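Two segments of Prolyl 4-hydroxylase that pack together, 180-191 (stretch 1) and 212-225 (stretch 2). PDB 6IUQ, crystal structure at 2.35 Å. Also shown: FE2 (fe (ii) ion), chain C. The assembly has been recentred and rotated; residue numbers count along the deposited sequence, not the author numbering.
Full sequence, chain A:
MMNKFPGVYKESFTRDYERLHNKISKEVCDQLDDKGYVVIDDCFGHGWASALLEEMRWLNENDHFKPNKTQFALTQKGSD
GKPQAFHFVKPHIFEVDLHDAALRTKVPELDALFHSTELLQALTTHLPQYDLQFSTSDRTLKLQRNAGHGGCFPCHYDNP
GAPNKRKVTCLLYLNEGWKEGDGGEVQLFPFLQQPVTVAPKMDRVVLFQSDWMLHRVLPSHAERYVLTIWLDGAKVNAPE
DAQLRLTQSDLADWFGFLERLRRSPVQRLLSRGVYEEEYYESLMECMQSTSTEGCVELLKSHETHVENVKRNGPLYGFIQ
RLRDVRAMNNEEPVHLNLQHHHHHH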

ATOM      1  N   GLU A 180      -9.328  -9.904 -16.462  1.00 40.59           N
ATOM      2  CA  GLU A 180     -10.412 -10.053 -15.497  1.00 44.48           C
ATOM      3  C   GLU A 180     -10.537 -11.516 -15.088  1.00 43.45           C
ATOM      4  O   GLU A 180     -10.532 -12.403 -15.939  1.00 44.65           O
ATOM      5  N   GLY A 181     -10.591 -11.768 -13.784  1.00 41.93           N
ATOM      6  CA  GLY A 181     -10.627 -13.128 -13.281  1.00 35.11           C
ATOM      7  C   GLY A 181      -9.282 -13.615 -12.776  1.00 38.10           C
ATOM      8  O   GLY A 181      -9.231 -14.544 -11.964  1.00 38.91           O
ATOM      9  N   ASP A 182      -8.190 -13.005 -13.241  1.00 36.94           N
ATOM     10  CA  ASP A 182      -6.866 -13.344 -12.709  1.00 32.29           C
ATOM     11  C   ASP A 182      -6.790 -12.997 -11.231  1.00 33.28           C
ATOM     12  O   ASP A 182      -6.005 -13.585 -10.493  1.00 35.90           O
ATOM     13  N   GLY A 183      -7.611 -12.039 -10.803  1.00 32.84           N
ATOM     14  CA  GLY A 183      -7.628 -11.619  -9.411  1.00 30.12           C
ATOM     15  C   GLY A 183      -6.345 -10.899  -9.046  1.00 31.42           C
ATOM     16  O   GLY A 183      -5.639 -10.383  -9.923  1.00 27.91           O
ATOM     17  N   GLY A 184      -6.030 -10.882  -7.756  1.00 32.63           N
ATOM     18  CA  GLY A 184      -4.848 -10.199  -7.269  1.00 29.93           C
ATOM     19  C   GLY A 184      -4.913  -8.676  -7.211  1.00 26.92           C
ATOM     20  O   GLY A 184      -3.883  -8.030  -6.985  1.00 22.76           O
ATOM     21  N   GLU A 185      -6.100  -8.100  -7.409  1.00 22.70           N
ATOM     22  CA  GLU A 185      -6.257  -6.654  -7.295  1.00 24.83           C
ATOM     23  C   GLU A 185      -6.019  -6.186  -5.865  1.00 25.21           C
ATOM     24  O   GLU A 185      -6.211  -6.942  -4.895  1.00 22.76           O
ATOM     25  N   VAL A 186      -5.600  -4.933  -5.742  1.00 19.94           N
ATOM     26  CA  VAL A 186      -5.563  -4.294  -4.447  1.00 21.59           C
ATOM     27  C   VAL A 186      -6.848  -3.493  -4.351  1.00 19.18           C
ATOM     28  O   VAL A 186      -7.213  -2.782  -5.289  1.00 17.90           O
ATOM     29  N   GLN A 187      -7.575  -3.688  -3.251  1.00 18.25           N
ATOM     30  CA  GLN A 187      -8.798  -2.941  -2.997  1.00 15.57           C
ATOM     31  C   GLN A 187      -8.502  -1.901  -1.933  1.00 17.00           C
ATOM     32  O   GLN A 187      -8.073  -2.236  -0.822  1.00 18.41           O
ATOM     33  N   LEU A 188      -8.706  -0.637  -2.295  1.00 17.11           N
ATOM     34  CA  LEU A 188      -8.471   0.491  -1.415  1.00 20.77           C
ATOM     35  C   LEU A 188      -9.782   0.926  -0.804  1.00 20.11           C
ATOM     36  O   LEU A 188     -10.823   0.856  -1.461  1.00 18.33           O
ATOM     37  N   PHE A 189      -9.729   1.383   0.447  1.00 15.07           N
ATOM     38  CA  PHE A 189     -10.915   1.911   1.116  1.00 20.15           C
ATOM     39  C   PHE A 189     -10.675   3.328   1.619  1.00 17.26           C
ATOM     40  O   PHE A 189     -10.470   3.527   2.816  1.00 19.46           O
ATOM     41  N   PRO A 190     -10.672   4.313   0.712  1.00 21.55           N
ATOM     42  CA  PRO A 190     -10.615   5.705   1.187  1.00 23.01           C
ATOM     43  C   PRO A 190     -11.749   5.894   2.199  1.00 22.14           C
ATOM     44  O   PRO A 190     -12.891   5.551   1.875  1.00 20.66           O
ATOM     45  N   PHE A 191     -11.436   6.381   3.399  1.00 16.57           N
ATOM     46  CA  PHE A 191     -12.304   6.170   4.557  1.00 20.09           C
ATOM     47  C   PHE A 191     -13.701   6.758   4.323  1.00 23.39           C
ATOM     48  O   PHE A 191     -13.846   7.951   4.032  1.00 22.14           O
ATOM     49  N   TRP A 212      -2.788   6.218   6.584  1.00 16.88           N
ATOM     50  CA  TRP A 212      -4.243   6.390   6.559  1.00 16.63           C
ATOM     51  C   TRP A 212      -4.974   5.891   5.326  1.00 17.45           C
ATOM     52  O   TRP A 212      -6.032   6.419   4.996  1.00 20.58           O
HETATM   53  N   MSE A 213      -4.438   4.871   4.658  1.00 15.21           N
HETATM   54  CA  MSE A 213      -5.174   4.212   3.587  1.00 14.97           C
HETATM   55  C   MSE A 213      -5.440   2.732   3.882  1.00 13.72           C
HETATM   56  O   MSE A 213      -4.554   1.884   3.757  1.00 16.36           O
ATOM     57  N   LEU A 214      -6.676   2.427   4.253  1.00 15.14           N
ATOM     58  CA  LEU A 214      -7.084   1.046   4.508  1.00 18.30           C
ATOM     59  C   LEU A 214      -7.098   0.281   3.188  1.00 15.72           C
ATOM     60  O   LEU A 214      -7.521   0.820   2.154  1.00 18.35           O
ATOM     61  N   HIS A 215      -6.612  -0.958   3.192  1.00 13.91           N
ATOM     62  CA  HIS A 215      -6.620  -1.755   1.955  1.00 15.46           C
ATOM     63  C   HIS A 215      -6.527  -3.236   2.250  1.00 14.40           C
ATOM     64  O   HIS A 215      -6.304  -3.644   3.382  1.00 15.07           O
ATOM     65  N   ARG A 216      -6.740  -4.032   1.212  1.00 17.24           N
ATOM     66  CA  ARG A 216      -6.495  -5.459   1.256  1.00 16.28           C
ATOM     67  C   ARG A 216      -6.173  -5.891  -0.156  1.00 21.82           C
ATOM     68  O   ARG A 216      -6.454  -5.174  -1.134  1.00 19.66           O
ATOM     69  N   VAL A 217      -5.594  -7.079  -0.263  1.00 27.99           N
ATOM     70  CA  VAL A 217      -5.335  -7.694  -1.548  1.00 19.04           C
ATOM     71  C   VAL A 217      -6.387  -8.782  -1.791  1.00 26.02           C
ATOM     72  O   VAL A 217      -6.672  -9.578  -0.905  1.00 26.29           O
ATOM     73  N   LEU A 218      -6.986  -8.801  -2.982  1.00 26.80           N
ATOM     74  CA  LEU A 218      -7.966  -9.837  -3.326  1.00 30.03           C
ATOM     75  C   LEU A 218      -7.241 -11.112  -3.766  1.00 30.20           C
ATOM     76  O   LEU A 218      -6.077 -11.056  -4.174  1.00 28.11           O
ATOM     77  N   PRO A 219      -7.912 -12.273  -3.635  1.00 36.19           N
ATOM     78  CA  PRO A 219      -7.303 -13.556  -4.008  1.00 29.25           C
ATOM     79  C   PRO A 219      -6.881 -13.581  -5.460  1.00 32.88           C
ATOM     80  O   PRO A 219      -7.593 -13.080  -6.330  1.00 32.30           O
ATOM     81  N   SER A 220      -5.725 -14.180  -5.704  1.00 35.13           N
ATOM     82  CA  SER A 220      -5.200 -14.342  -7.036  1.00 40.05           C
ATOM     83  C   SER A 220      -5.397 -15.783  -7.501  1.00 43.31           C
ATOM     84  O   SER A 220      -5.220 -16.723  -6.726  1.00 45.08           O
ATOM     85  N   HIS A 221      -5.757 -15.945  -8.769  1.00 42.66           N
ATOM     86  CA  HIS A 221      -5.923 -17.264  -9.360  1.00 46.53           C
ATOM     87  C   HIS A 221      -4.803 -17.546 -10.345  1.00 48.46           C
ATOM     88  O   HIS A 221      -4.832 -18.541 -11.064  1.00 62.18           O
ATOM     89  N   ALA A 222      -3.815 -16.658 -10.363  1.00 46.00           N
ATOM     90  CA  ALA A 222      -2.652 -16.784 -11.232  1.00 47.12           C
ATOM     91  C   ALA A 222      -1.416 -16.318 -10.475  1.00 47.10           C
ATOM     92  O   ALA A 222      -1.541 -15.676  -9.430  1.00 46.45           O
ATOM     93  N   GLU A 223      -0.235 -16.660 -10.987  1.00 48.61           N
ATOM     94  CA  GLU A 223       1.024 -16.177 -10.422  1.00 46.33           C
ATOM     95  C   GLU A 223       1.035 -14.645 -10.464  1.00 43.13           C
ATOM     96  O   GLU A 223       0.635 -14.044 -11.461  1.00 38.58           O
ATOM     97  N   ARG A 224       1.473 -14.029  -9.369  1.00 35.70           N
ATOM     98  CA  ARG A 224       1.415 -12.579  -9.198  1.00 37.44           C
ATOM     99  C   ARG A 224       2.720 -12.088  -8.584  1.00 34.46           C
ATOM    100  O   ARG A 224       3.094 -12.500  -7.483  1.00 31.78           O
ATOM    101  N   TYR A 225       3.418 -11.224  -9.313  1.00 33.90           N
ATOM    102  CA  TYR A 225       4.615 -10.565  -8.798  1.00 29.19           C
ATOM    103  C   TYR A 225       4.312  -9.113  -8.487  1.00 30.56           C
ATOM    104  O   TYR A 225       3.586  -8.445  -9.235  1.00 28.67           O
TER

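Residues 186-189 and 214-217 run antiparallel, their axes 4.7 Å apart at closest approach, and the side chains sort onto the two faces of the ribbon. Val186, Leu188, His215 and Val217 share one face; Gln187, Phe189, Leu214 and Arg216 share the other. The backbone rungs, Gln187 N to Arg216 O at 2.8 Å and Arg216 N to Gln187 O at 3.0 Å, hold the Gln187-Arg216 pair in register, so their side chains start side by side.

That pair forms a polar ridge. Gln187 is extended (chi1 t, chi2 t), and Arg216 leaves the backbone with chi1 p before running out straight. The two ends converge: Gln187 OE1 accepts hydrogen bonds from both Arg216 NE (2.9 Å) and Arg216 NH2 (2.7 Å), lying near the plane of the guanidinium. The Phe189 ring (chi1 m) fills the space beside this fork. Its tip slides beneath one guanidinium face, with Phe189 CZ 3.9 Å from Arg216 NE, while the ring also meets Leu214 (chi1 t, chi2 p), Phe189 CD2 lying 3.9 Å from Leu214 CD2.

On the Val186-Leu188 face, His215 (chi1 p) stands beside both aliphatic residues, its CB 4.0 Å from Leu188 CD2 and 4.3 Å from Val186 CG2. His215 ND1 donates to Met213 O (3.1 Å), steadying the ring while its NE2 binds the iron ion at 2.3 Å; two further ligand atoms come from elsewhere in the structure. The CA-to-CB bond of the selenomethionine Met213 (t, p, p) points sideways, but the end of the side chain comes nearer to stretch 1, placing SE 4.1 Å from Leu188 CB and 4.2 Å from Pro190 CD. Beyond the last rung, water 1 lies between the backbones, its O 2.7 Å from Phe189 O, and accepts a hydrogen bond from Leu214 N (2.6 Å).

At the other end, missing side chains make the fit. A CB on Gly183 would lie 2.2 Å from Pro219 O, and one on Gly184 2.9 Å from Arg224 NE; both would clash. Into the hollow by Gly184 reaches the long, extended Arg224 (chi1, chi2 and chi3 all t), whose NE and NH2 each make a weak 2.6 Å hydrogen bond to Gly184 O. Leu218 (m, t) points toward stretch 1, its CB 3.9 Å from Glu185 OE1 and its CD2 4.0 Å from Gln187 OE1. Finally, His221 (chi1 m) closes the end of the contact: its ND1 donates an almost linear 2.8 Å hydrogen bond to Gly181 O, while His221 N binds Asp182 O at 2.9 Å.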

ATOM      1  CB  GLU A 180     -11.722  -9.547 -16.083  1.00 44.78           C
ATOM      2  CG  GLU A 180     -12.558  -8.730 -15.109  1.00 59.99           C
ATOM      3  CD  GLU A 180     -13.988  -8.539 -15.598  1.00 75.06           C
ATOM      4  OE1 GLU A 180     -14.889  -9.252 -15.102  1.00 76.77           O
ATOM      5  OE2 GLU A 180     -14.207  -7.687 -16.491  1.00 78.59           O
ATOM      6  CB  ASP A 182      -5.739 -12.617 -13.450  1.00 32.53           C
ATOM      7  CG  ASP A 182      -5.502 -13.156 -14.853  1.00 45.63           C
ATOM      8  OD1 ASP A 182      -5.909 -14.309 -15.140  1.00 49.04           O
ATOM      9  OD2 ASP A 182      -4.886 -12.425 -15.662  1.00 45.49           O
ATOM     10  CB  GLU A 185      -7.653  -6.190  -7.729  1.00 22.40           C
ATOM     11  CG  GLU A 185      -8.091  -6.589  -9.131  1.00 26.17           C
ATOM     12  CD  GLU A 185      -8.948  -7.846  -9.145  1.00 32.54           C
ATOM     13  OE1 GLU A 185      -8.757  -8.713  -8.261  1.00 31.18           O
ATOM     14  OE2 GLU A 185      -9.814  -7.966 -10.044  1.00 36.25           O
ATOM     15  CB  VAL A 186      -4.308  -3.411  -4.248  1.00 21.73           C
ATOM     16  CG1 VAL A 186      -4.214  -2.335  -5.308  1.00 22.13           C
ATOM     17  CG2 VAL A 186      -4.287  -2.793  -2.833  1.00 19.08           C
ATOM     18  CB  GLN A 187      -9.944  -3.866  -2.560  1.00 16.45           C
ATOM     19  CG  GLN A 187     -11.304  -3.172  -2.432  1.00 21.98           C
ATOM     20  CD  GLN A 187     -12.473  -4.161  -2.293  1.00 24.96           C
ATOM     21  OE1 GLN A 187     -12.446  -5.068  -1.469  1.00 24.29           O
ATOM     22  NE2 GLN A 187     -13.483  -3.992  -3.121  1.00 27.40           N
ATOM     23  CB  LEU A 188      -7.843   1.668  -2.178  1.00 21.94           C
ATOM     24  CG  LEU A 188      -6.635   1.365  -3.070  1.00 24.04           C
ATOM     25  CD1 LEU A 188      -6.294   2.584  -3.934  1.00 25.42           C
ATOM     26  CD2 LEU A 188      -5.433   0.938  -2.250  1.00 18.37           C
ATOM     27  CB  PHE A 189     -11.326   1.028   2.307  1.00 18.62           C
ATOM     28  CG  PHE A 189     -11.710  -0.371   1.933  1.00 17.24           C
ATOM     29  CD1 PHE A 189     -12.974  -0.649   1.430  1.00 22.46           C
ATOM     30  CD2 PHE A 189     -10.814  -1.421   2.104  1.00 19.09           C
ATOM     31  CE1 PHE A 189     -13.350  -1.966   1.091  1.00 21.40           C
ATOM     32  CE2 PHE A 189     -11.177  -2.741   1.770  1.00 25.30           C
ATOM     33  CZ  PHE A 189     -12.451  -3.006   1.255  1.00 24.17           C
ATOM     34  CB  PRO A 190     -10.828   6.542  -0.088  1.00 16.47           C
ATOM     35  CG  PRO A 190     -10.581   5.602  -1.218  1.00 21.36           C
ATOM     36  CD  PRO A 190     -10.879   4.215  -0.744  1.00 18.45           C
ATOM     37  CB  PHE A 191     -11.652   6.769   5.822  1.00 22.41           C
ATOM     38  CG  PHE A 191     -12.130   6.152   7.132  1.00 16.30           C
ATOM     39  CD1 PHE A 191     -11.877   4.824   7.426  1.00 21.14           C
ATOM     40  CD2 PHE A 191     -12.799   6.914   8.069  1.00 18.61           C
ATOM     41  CE1 PHE A 191     -12.292   4.266   8.621  1.00 21.65           C
ATOM     42  CE2 PHE A 191     -13.229   6.353   9.276  1.00 16.52           C
ATOM     43  CZ  PHE A 191     -12.973   5.035   9.546  1.00 18.89           C
ATOM     44  CB  TRP A 212      -4.633   7.857   6.788  1.00 15.79           C
ATOM     45  CG  TRP A 212      -3.986   8.955   5.991  1.00 18.60           C
ATOM     46  CD1 TRP A 212      -2.833   9.634   6.314  1.00 20.10           C
ATOM     47  CD2 TRP A 212      -4.499   9.590   4.808  1.00 14.67           C
ATOM     48  NE1 TRP A 212      -2.586  10.615   5.388  1.00 12.71           N
ATOM     49  CE2 TRP A 212      -3.587  10.613   4.454  1.00 12.31           C
ATOM     50  CE3 TRP A 212      -5.620   9.374   3.998  1.00 16.88           C
ATOM     51  CZ2 TRP A 212      -3.773  11.437   3.332  1.00 14.76           C
ATOM     52  CZ3 TRP A 212      -5.810  10.196   2.888  1.00 18.09           C
ATOM     53  CH2 TRP A 212      -4.885  11.218   2.563  1.00 15.18           C
HETATM   54  CB  MSE A 213      -4.427   4.349   2.258  1.00 13.44           C
HETATM   55  CG  MSE A 213      -5.114   3.677   1.103  1.00 13.70           C
HETATM   56 SE   MSE A 213      -6.958   4.330   0.819  1.00 48.83          SE
HETATM   57  CE  MSE A 213      -6.607   6.237   0.620  1.00 21.55           C
ATOM     58  CB  LEU A 214      -8.468   0.998   5.193  1.00 17.55           C
ATOM     59  CG  LEU A 214      -9.002  -0.400   5.540  1.00 17.04           C
ATOM     60  CD1 LEU A 214      -8.206  -1.027   6.675  1.00 13.63           C
ATOM     61  CD2 LEU A 214     -10.493  -0.382   5.866  1.00 12.50           C
ATOM     62  CB  HIS A 215      -5.471  -1.353   1.017  1.00 10.01           C
ATOM     63  CG  HIS A 215      -4.107  -1.570   1.598  1.00 15.02           C
ATOM     64  ND1 HIS A 215      -3.564  -0.736   2.549  1.00 12.92           N
ATOM     65  CD2 HIS A 215      -3.185  -2.536   1.370  1.00 10.21           C
ATOM     66  CE1 HIS A 215      -2.356  -1.166   2.869  1.00 11.85           C
ATOM     67  NE2 HIS A 215      -2.104  -2.269   2.179  1.00 18.43           N
ATOM     68  CB  ARG A 216      -7.712  -6.233   1.795  1.00 21.55           C
ATOM     69  CG  ARG A 216      -8.933  -6.216   0.852  1.00 19.18           C
ATOM     70  CD  ARG A 216     -10.138  -6.936   1.451  1.00 24.46           C
ATOM     71  NE  ARG A 216     -11.380  -6.668   0.698  1.00 31.60           N
ATOM     72  CZ  ARG A 216     -12.608  -6.993   1.114  1.00 29.34           C
ATOM     73  NH1 ARG A 216     -12.797  -7.608   2.288  1.00 26.63           N
ATOM     74  NH2 ARG A 216     -13.653  -6.702   0.357  1.00 26.35           N
ATOM     75  CB  VAL A 217      -3.899  -8.263  -1.584  1.00 26.97           C
ATOM     76  CG1 VAL A 217      -3.654  -9.043  -2.843  1.00 28.91           C
ATOM     77  CG2 VAL A 217      -2.862  -7.123  -1.453  1.00 16.04           C
ATOM     78  CB  LEU A 218      -8.930  -9.345  -4.417  1.00 22.23           C
ATOM     79  CG  LEU A 218      -9.658  -8.055  -4.016  1.00 24.94           C
ATOM     80  CD1 LEU A 218     -10.708  -7.664  -5.019  1.00 19.55           C
ATOM     81  CD2 LEU A 218     -10.290  -8.220  -2.637  1.00 24.82           C
ATOM     82  CB  PRO A 219      -8.423 -14.575  -3.769  1.00 32.13           C
ATOM     83  CG  PRO A 219      -9.323 -13.928  -2.748  1.00 38.80           C
ATOM     84  CD  PRO A 219      -9.255 -12.445  -3.044  1.00 35.57           C
ATOM     85  CB  SER A 220      -3.716 -13.962  -7.067  1.00 41.04           C
ATOM     86  OG  SER A 220      -3.268 -13.723  -8.401  1.00 44.97           O
ATOM     87  CB  HIS A 221      -7.281 -17.360 -10.040  1.00 45.93           C
ATOM     88  CG  HIS A 221      -8.410 -16.941  -9.155  1.00 53.98           C
ATOM     89  ND1 HIS A 221      -9.296 -15.942  -9.497  1.00 52.81           N
ATOM     90  CD2 HIS A 221      -8.775 -17.364  -7.920  1.00 54.84           C
ATOM     91  CE1 HIS A 221     -10.168 -15.779  -8.517  1.00 56.76           C
ATOM     92  NE2 HIS A 221      -9.872 -16.627  -7.547  1.00 55.53           N
ATOM     93  CB  ALA A 222      -2.839 -15.969 -12.509  1.00 42.73           C
ATOM     94  CB  GLU A 223       2.223 -16.750 -11.183  1.00 38.11           C
ATOM     95  CG  GLU A 223       3.564 -16.515 -10.491  1.00 50.90           C
ATOM     96  CD  GLU A 223       4.756 -16.998 -11.316  1.00 53.60           C
ATOM     97  OE1 GLU A 223       4.850 -16.623 -12.509  1.00 49.57           O
ATOM     98  OE2 GLU A 223       5.602 -17.742 -10.764  1.00 51.84           O
ATOM     99  CB  ARG A 224       0.217 -12.181  -8.311  1.00 34.57           C
ATOM    100  CG  ARG A 224      -0.022 -10.667  -8.067  1.00 32.35           C
ATOM    101  CD  ARG A 224      -0.949 -10.497  -6.845  1.00 33.29           C
ATOM    102  NE  ARG A 224      -1.564  -9.181  -6.644  1.00 26.50           N
ATOM    103  CZ  ARG A 224      -1.243  -8.359  -5.644  1.00 34.68           C
ATOM    104  NH1 ARG A 224      -0.300  -8.713  -4.775  1.00 26.05           N
ATOM    105  NH2 ARG A 224      -1.858  -7.181  -5.505  1.00 29.92           N
ATOM    106  CB  TYR A 225       5.758 -10.628  -9.800  1.00 30.36           C
ATOM    107  CG  TYR A 225       6.539 -11.919  -9.839  1.00 38.10           C
ATOM    108  CD1 TYR A 225       7.602 -12.138  -8.966  1.00 34.47           C
ATOM    109  CD2 TYR A 225       6.247 -12.904 -10.772  1.00 32.69           C
ATOM    110  CE1 TYR A 225       8.332 -13.305  -9.011  1.00 35.08           C
ATOM    111  CE2 TYR A 225       6.975 -14.078 -10.827  1.00 33.05           C
ATOM    112  CZ  TYR A 225       8.018 -14.272  -9.947  1.00 41.72           C
ATOM    113  OH  TYR A 225       8.756 -15.438  -9.995  1.00 45.45           O
TER
HETATM  114 FE   FE2 C 401      -0.357  -3.759   2.531  1.00 20.00          FE
HETATM  115  O   HOH W   1      -8.509   4.312   4.437  1.00 14.61           O
HETATM  116  O   HOH W   2      -8.726   7.538   3.818  1.00 15.59           O